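Local coordinates for citrate synthase (Thermotoga maritima, PDB 2P2W) that catalyses the condensation of oxaloacetate with acetyl-CoA and water to give citrate and free CoA, the entry step of the tricarboxylic acid cycle, at the interface of chains A and B. Residues are numbered along the deposited sequence; one frame, centred on the assembly and turned at random. Chains: chain A/B, Citrate synthase.

Contact 1: the interface of chains A and B. Residues chain A 31, 35-36, 39-40, 44, 54; chain B 356-358.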
loop_
_atom_site.group_PDB
_atom_site.type_symbol
_atom_site.label_atom_id
_atom_site.label_comp_id
_atom_site.label_asym_id
_atom_site.label_seq_id
_atom_site.Cartn_x
_atom_site.Cartn_y
_atom_site.Cartn_z
ATOM N N ILE A 31 -16.202 -24.216 -1.430
ATOM C CA ILE A 31 -17.474 -24.052 -2.124
ATOM C C ILE A 31 -17.310 -23.237 -3.405
ATOM O O ILE A 31 -16.674 -22.178 -3.403
ATOM C CB ILE A 31 -18.516 -23.349 -1.217
ATOM C CG1 ILE A 31 -18.717 -24.155 0.068
ATOM C CG2 ILE A 31 -19.844 -23.204 -1.956
ATOM C CD1 ILE A 31 -19.759 -23.561 1.012
ATOM N N GLU A 35 -21.961 -20.923 -6.708
ATOM C CA GLU A 35 -23.001 -21.427 -5.823
ATOM C C GLU A 35 -23.339 -20.339 -4.807
ATOM O O GLU A 35 -24.510 -20.055 -4.540
ATOM C CB GLU A 35 -22.527 -22.677 -5.089
ATOM C CG GLU A 35 -22.893 -23.967 -5.775
ATOM C CD GLU A 35 -23.568 -24.931 -4.824
ATOM O OE1 GLU A 35 -22.850 -25.708 -4.157
ATOM O OE2 GLU A 35 -24.817 -24.901 -4.740
ATOM N N LEU A 36 -22.304 -19.729 -4.242
ATOM C CA LEU A 36 -22.504 -18.669 -3.262
ATOM C C LEU A 36 -23.128 -17.436 -3.914
ATOM O O LEU A 36 -24.070 -16.852 -3.378
ATOM C CB LEU A 36 -21.165 -18.311 -2.602
ATOM C CG LEU A 36 -20.586 -19.442 -1.745
ATOM C CD1 LEU A 36 -19.123 -19.195 -1.442
ATOM C CD2 LEU A 36 -21.398 -19.549 -0.460
ATOM N N LYS A 39 -26.857 -18.465 -4.398
ATOM C CA LYS A 39 -27.631 -18.784 -3.203
ATOM C C LYS A 39 -27.343 -18.028 -1.908
ATOM O O LYS A 39 -28.144 -18.085 -0.972
ATOM C CB LYS A 39 -27.500 -20.282 -2.916
ATOM C CG LYS A 39 -27.866 -21.174 -4.095
ATOM C CD LYS A 39 -27.550 -22.633 -3.799
ATOM C CE LYS A 39 -28.113 -23.550 -4.872
ATOM N NZ LYS A 39 -27.426 -24.873 -4.874
ATOM N N SER A 40 -26.220 -17.322 -1.840
ATOM C CA SER A 40 -25.867 -16.627 -0.606
ATOM C C SER A 40 -26.163 -15.135 -0.626
ATOM O O SER A 40 -26.874 -14.638 -1.498
ATOM C CB SER A 40 -24.380 -16.861 -0.295
ATOM O OG SER A 40 -24.083 -16.600 1.069
ATOM N N GLU A 44 -23.636 -13.460 4.596
ATOM C CA GLU A 44 -23.420 -14.895 4.776
ATOM C C GLU A 44 -22.087 -15.370 4.204
ATOM O O GLU A 44 -21.381 -16.163 4.831
ATOM C CB GLU A 44 -24.557 -15.708 4.147
ATOM C CG GLU A 44 -24.485 -17.190 4.492
ATOM C CD GLU A 44 -25.529 -18.022 3.775
ATOM O OE1 GLU A 44 -25.460 -18.130 2.532
ATOM O OE2 GLU A 44 -26.422 -18.566 4.458
ATOM N N LEU A 54 -20.305 -22.055 7.399
ATOM C CA LEU A 54 -21.558 -21.391 7.069
ATOM C C LEU A 54 -22.273 -21.157 8.395
ATOM O O LEU A 54 -22.324 -22.046 9.247
ATOM C CB LEU A 54 -22.411 -22.267 6.140
ATOM C CG LEU A 54 -21.817 -22.509 4.745
ATOM C CD1 LEU A 54 -22.681 -23.491 3.964
ATOM C CD2 LEU A 54 -21.704 -21.182 3.997
ATOM N N GLU B 356 -20.063 -28.638 -0.023
ATOM C CA GLU B 356 -21.377 -28.296 -0.544
ATOM C C GLU B 356 -22.019 -27.160 0.233
ATOM O O GLU B 356 -21.781 -26.997 1.431
ATOM C CB GLU B 356 -22.298 -29.520 -0.498
ATOM C CG GLU B 356 -22.372 -30.187 0.871
ATOM C CD GLU B 356 -23.525 -31.170 0.987
ATOM O OE1 GLU B 356 -24.621 -30.872 0.462
ATOM O OE2 GLU B 356 -23.333 -32.241 1.606
ATOM N N TYR B 357 -22.825 -26.365 -0.464
ATOM C CA TYR B 357 -23.534 -25.270 0.174
ATOM C C TYR B 357 -24.784 -25.877 0.797
ATOM O O TYR B 357 -25.699 -26.294 0.093
ATOM C CB TYR B 357 -23.918 -24.200 -0.853
ATOM C CG TYR B 357 -24.734 -23.068 -0.266
ATOM C CD1 TYR B 357 -24.110 -21.956 0.300
ATOM C CD2 TYR B 357 -26.127 -23.119 -0.253
ATOM C CE1 TYR B 357 -24.853 -20.923 0.869
ATOM C CE2 TYR B 357 -26.884 -22.088 0.313
ATOM C CZ TYR B 357 -26.238 -20.994 0.871
ATOM O OH TYR B 357 -26.973 -19.971 1.424
ATOM N N ILE B 358 -24.805 -25.950 2.122
ATOM C CA ILE B 358 -25.945 -26.515 2.831
ATOM C C ILE B 358 -26.972 -25.431 3.144
ATOM O O ILE B 358 -26.631 -24.399 3.722
ATOM C CB ILE B 358 -25.496 -27.165 4.161
ATOM C CG1 ILE B 358 -24.498 -28.290 3.882
ATOM C CG2 ILE B 358 -26.705 -27.687 4.926
ATOM C CD1 ILE B 358 -24.718 -29.530 4.715
HETATM O O HOH W 1 -27.733 -25.947 -2.343
#

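Contact 2: the interface of chains A and B. Residues chain A 99, 188, 193-194, 197; chain B 95, 204-205, 207.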
loop_
_atom_site.group_PDB
_atom_site.type_symbol
_atom_site.label_atom_id
_atom_site.label_comp_id
_atom_site.label_asym_id
_atom_site.label_seq_id
_atom_site.Cartn_x
_atom_site.Cartn_y
_atom_site.Cartn_z
ATOM N N SER A 99 -7.822 6.460 7.016
ATOM C CA SER A 99 -6.572 6.950 7.599
ATOM C C SER A 99 -6.801 7.988 8.707
ATOM O O SER A 99 -5.883 8.653 9.169
ATOM C CB SER A 99 -5.738 7.577 6.480
ATOM O OG SER A 99 -5.381 6.568 5.537
ATOM N N ILE A 188 2.465 -5.353 3.328
ATOM C CA ILE A 188 2.334 -4.361 4.382
ATOM C C ILE A 188 2.038 -5.051 5.710
ATOM O O ILE A 188 2.611 -4.700 6.741
ATOM C CB ILE A 188 1.216 -3.351 4.044
ATOM C CG1 ILE A 188 1.627 -2.551 2.805
ATOM C CG2 ILE A 188 0.956 -2.426 5.237
ATOM C CD1 ILE A 188 0.509 -1.756 2.165
ATOM N N SER A 193 2.177 -4.002 10.403
ATOM C CA SER A 193 1.503 -2.708 10.403
ATOM C C SER A 193 0.028 -2.913 10.688
ATOM O O SER A 193 -0.445 -4.042 10.708
ATOM C CB SER A 193 1.696 -2.067 9.016
ATOM O OG SER A 193 1.267 -0.692 9.038
ATOM N N ASP A 194 -0.712 -1.831 10.909
ATOM C CA ASP A 194 -2.139 -1.926 11.222
ATOM C C ASP A 194 -2.991 -2.350 10.028
ATOM O O ASP A 194 -2.585 -2.205 8.872
ATOM C CB ASP A 194 -2.652 -0.589 11.746
ATOM C CG ASP A 194 -2.546 0.503 10.716
ATOM O OD1 ASP A 194 -1.456 1.106 10.602
ATOM O OD2 ASP A 194 -3.544 0.738 10.005
ATOM N N SER A 197 -3.671 0.297 7.261
ATOM C CA SER A 197 -2.534 0.493 6.373
ATOM C C SER A 197 -2.503 -0.590 5.297
ATOM O O SER A 197 -2.240 -0.304 4.126
ATOM C CB SER A 197 -1.224 0.478 7.163
ATOM O OG SER A 197 -1.107 1.631 7.978
ATOM N N LYS B 95 -0.529 10.025 4.515
ATOM C CA LYS B 95 -1.453 9.303 3.639
ATOM C C LYS B 95 -2.594 10.210 3.203
ATOM O O LYS B 95 -2.934 10.294 2.018
ATOM C CB LYS B 95 -2.065 8.099 4.355
ATOM C CG LYS B 95 -1.134 6.936 4.622
ATOM C CD LYS B 95 -1.909 5.897 5.407
ATOM C CE LYS B 95 -1.005 4.903 6.101
ATOM N NZ LYS B 95 -1.816 4.046 7.011
ATOM N N GLY B 204 2.442 2.667 4.599
ATOM C CA GLY B 204 1.806 1.686 5.464
ATOM C C GLY B 204 2.772 0.604 5.911
ATOM O O GLY B 204 2.751 0.179 7.066
ATOM N N ALA B 205 3.620 0.155 4.990
ATOM C CA ALA B 205 4.605 -0.877 5.296
ATOM C C ALA B 205 5.720 -0.342 6.195
ATOM O O ALA B 205 6.149 -1.013 7.138
ATOM C CB ALA B 205 5.203 -1.421 4.009
ATOM N N LYS B 207 5.545 1.876 8.340
ATOM C CA LYS B 207 4.952 2.088 9.657
ATOM C C LYS B 207 5.038 0.880 10.593
ATOM O O LYS B 207 5.074 1.039 11.816
ATOM C CB LYS B 207 3.485 2.499 9.477
ATOM C CG LYS B 207 2.773 2.935 10.750
ATOM C CD LYS B 207 1.344 3.358 10.445
ATOM C CE LYS B 207 0.647 3.911 11.676
ATOM N NZ LYS B 207 -0.828 3.957 11.474
HETATM O O HOH W 2 -4.538 4.065 6.596
#

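Contact 3: the interface of chains A and B. Residues chain A 11-12, 336, 339, 341; chain B 2, 4-5.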
loop_
_atom_site.group_PDB
_atom_site.type_symbol
_atom_site.label_atom_id
_atom_site.label_comp_id
_atom_site.label_asym_id
_atom_site.label_seq_id
_atom_site.Cartn_x
_atom_site.Cartn_y
_atom_site.Cartn_z
ATOM N N ILE A 11 3.921 -17.756 -2.103
ATOM C CA ILE A 11 4.417 -16.956 -0.992
ATOM C C ILE A 11 3.827 -17.330 0.364
ATOM O O ILE A 11 4.216 -16.770 1.390
ATOM C CB ILE A 11 4.187 -15.452 -1.271
ATOM C CG1 ILE A 11 2.691 -15.148 -1.381
ATOM C CG2 ILE A 11 4.873 -15.066 -2.574
ATOM C CD1 ILE A 11 2.067 -14.591 -0.116
ATOM N N CYS A 12 2.896 -18.280 0.375
ATOM C CA CYS A 12 2.283 -18.707 1.629
ATOM C C CYS A 12 1.349 -19.891 1.427
ATOM O O CYS A 12 1.092 -20.307 0.296
ATOM C CB CYS A 12 1.473 -17.561 2.246
ATOM S SG CYS A 12 -0.109 -17.197 1.402
ATOM N N TYR A 336 -2.487 -14.814 7.346
ATOM C CA TYR A 336 -1.039 -14.668 7.212
ATOM C C TYR A 336 -0.299 -14.297 8.499
ATOM O O TYR A 336 0.698 -14.936 8.855
ATOM C CB TYR A 336 -0.705 -13.618 6.158
ATOM C CG TYR A 336 0.754 -13.620 5.773
ATOM C CD1 TYR A 336 1.256 -14.572 4.881
ATOM C CD2 TYR A 336 1.642 -12.695 6.320
ATOM C CE1 TYR A 336 2.605 -14.603 4.543
ATOM C CE2 TYR A 336 2.995 -12.717 5.990
ATOM C CZ TYR A 336 3.469 -13.672 5.101
ATOM O OH TYR A 336 4.800 -13.697 4.763
ATOM N N ASP A 339 0.856 -16.584 11.600
ATOM C CA ASP A 339 2.203 -17.108 11.562
ATOM C C ASP A 339 3.049 -16.249 10.603
ATOM O O ASP A 339 3.470 -16.684 9.539
ATOM C CB ASP A 339 2.110 -18.540 11.033
ATOM C CG ASP A 339 3.484 -19.181 11.049
ATOM O OD1 ASP A 339 4.236 -18.889 11.976
ATOM O OD2 ASP A 339 3.764 -19.989 10.170
ATOM N N LYS A 341 5.705 -13.632 8.689
ATOM C CA LYS A 341 7.031 -13.686 8.107
ATOM C C LYS A 341 7.191 -12.419 7.275
ATOM O O LYS A 341 6.432 -12.183 6.337
ATOM C CB LYS A 341 7.174 -14.920 7.216
ATOM C CG LYS A 341 8.526 -15.054 6.535
ATOM C CD LYS A 341 9.649 -15.233 7.534
ATOM C CE LYS A 341 10.946 -15.613 6.828
ATOM N NZ LYS A 341 12.056 -15.823 7.796
ATOM N N ILE B 2 7.222 -23.720 -1.116
ATOM C CA ILE B 2 6.769 -22.420 -0.653
ATOM C C ILE B 2 7.975 -21.554 -0.306
ATOM O O ILE B 2 8.932 -22.025 0.301
ATOM C CB ILE B 2 5.850 -22.595 0.571
ATOM C CG1 ILE B 2 4.662 -23.476 0.172
ATOM C CG2 ILE B 2 5.365 -21.247 1.077
ATOM C CD1 ILE B 2 3.765 -23.869 1.311
ATOM N N LYS B 4 8.002 -18.527 1.569
ATOM C CA LYS B 4 7.460 -17.546 2.499
ATOM C C LYS B 4 8.514 -16.513 2.892
ATOM O O LYS B 4 9.606 -16.868 3.331
ATOM C CB LYS B 4 6.945 -18.266 3.741
ATOM C CG LYS B 4 5.982 -17.462 4.591
ATOM C CD LYS B 4 5.388 -18.353 5.660
ATOM C CE LYS B 4 4.174 -17.725 6.306
ATOM N NZ LYS B 4 3.901 -18.368 7.619
ATOM N N GLY B 5 8.182 -15.235 2.729
ATOM C CA GLY B 5 9.128 -14.183 3.068
ATOM C C GLY B 5 9.953 -13.732 1.874
ATOM O O GLY B 5 10.556 -12.657 1.897
HETATM O O HOH W 3 5.526 -14.470 2.057
HETATM O O HOH W 4 1.161 -17.527 7.570
#

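Contact 1: the interface of chains A and B
B:Tyr357, in the C-terminal tail of one citrate synthase subunit, lays its ring against helix 33-39 of the other and meets A:Glu44 tip to tip. Tail exchange of this kind is familiar in the dimeric citrate synthase family, and here 154 Å² of the tyrosine is hidden by the partner. Its CG stands anti to the backbone N (chi1 177°), which points the ring away from its own backbone into chain A. At the far end the phenol OH donates to the carboxylate oxygen OE1 of A:Glu44 at 2.6 Å. That oxygen lies in the plane of the ring, at its edge, although the carboxylate is turned 61° from the ring. The phenol takes the syn lone pair of OE1, while the hydroxyl OG of A:Ser40 takes the anti one at 2.5 Å; two donors thus grip OE1 and would help hold the carboxylate in this rotation. At the CD1-CE1 edge the methyl CD2 of A:Leu36 packs against CD1 at 3.7 Å, somewhat out of the ring plane. Over one face, near CE2 and CD2, A:Lys39 runs past in the opposite direction, its CB 3.8 Å from CE2. The ammonium NZ of A:Lys39 forms a salt bridge with OE2 of A:Glu35 at 2.6 Å, and through water 1 it also reaches the backbone O of B:Tyr357. Nearby, the methyl CD1 of A:Leu54 rests 3.7 Å from the backbone N of B:Ile358.

Contact 2: the interface of chains A and B
Charge pairing joins A:Asp194 to B:Lys207, whose extended chain crosses the aspartate at about a right angle in this citrate synthase dimer. The ammonium NZ lies 3.0 Å from OD1 and comes from above the carboxylate plane, 50° out of it. From the opposite face the hydroxyl OG of A:Ser197 donates to the same oxygen at 2.7 Å. The other oxygen, OD2, accepts the backbone N of A:Ser197 at 2.8 Å, an N-cap of helix 195-207 made possible by CG sitting between the backbone N and carbonyl carbon (chi1 63°). An alanine in place of A:Asp194 would probably leave the ammonium of B:Lys207 without its mate and the backbone N of A:Ser197 without its cap.

Apolar packing is lighter: CG1 of A:Ile188 lies 3.9 Å from CB of B:Ala205, its methyl CG2 rests against the peptide of B:Gly204, and CB of A:Ser197 lies close to CA of that glycine.

Among the hydrogen bonds outside the salt bridge, NZ of B:Lys95 gives to OG of A:Ser197 at 2.7 Å, so this serine hydroxyl accepts from the lysine and donates to the aspartate. Water 2 links the same ammonium to OG of A:Ser99. OG of A:Ser193 donates to the backbone O of B:Gly204 at 2.6 Å, tilted 24° from the carbonyl plane.

Contact 3: the interface of chains A and B
B:Lys4 lays its extended side chain across A:Tyr336 and A:Lys341, carrying its ammonium to A:Asp339. In this citrate synthase family dimer the N-terminal segment of one subunit thus lies against the partner's strand 10-14 and the end of helix 317-337. The firmly held part is the lysine itself, 97 Å² of which the partner hides. Its CG is anti to the backbone N (chi1 -162°), and from there the chain slides past A:Tyr336 in the opposite direction, with CE above the ring plane, 3.9 Å from CE1 at the rim. CB of A:Lys341 packs against CG at 3.8 Å, and its CG meets CA of B:Gly5 at 3.6 Å. At the tip, NZ donates to the backbone O of A:Asp339 at 2.6 Å, in the carbonyl plane, and makes a salt bridge with the carboxylate oxygen OD2 at 3.0 Å. Water 4 joins NZ to the backbone O of A:Tyr336 and A:Asp339. The phenol OH of A:Tyr336 gives to the backbone O of A:Lys341 at 2.7 Å, which ties together the two residues that the lysine lies across.

Water mediates the looser part. Water 3 receives the backbone N of B:Gly5 at 2.8 Å and links it to the phenol OH and the backbone O of A:Ile11. Farther along, the methyl CG2 of B:Ile2 merely brushes A:Cys12, 3.9 Å from its backbone N.

The C-alpha centres of contact 2 and contact 3 lie about 19 Å apart, whereas contact 1 stands about 29 Å from contact 3 and 34 Å from contact 2. No residue is common to any two of them. Contact 2 joins helix 195-207 of both chains, while contacts 1 and 3 use opposite termini of chain B, so a helical core is flanked by terminal arms. Two-fold symmetry gives each contact a twin. All three centres are 20 to 26 Å from the predicted active-site residues A:His250 and A:Asp300, suggesting a role in assembly rather than direct contact with substrate.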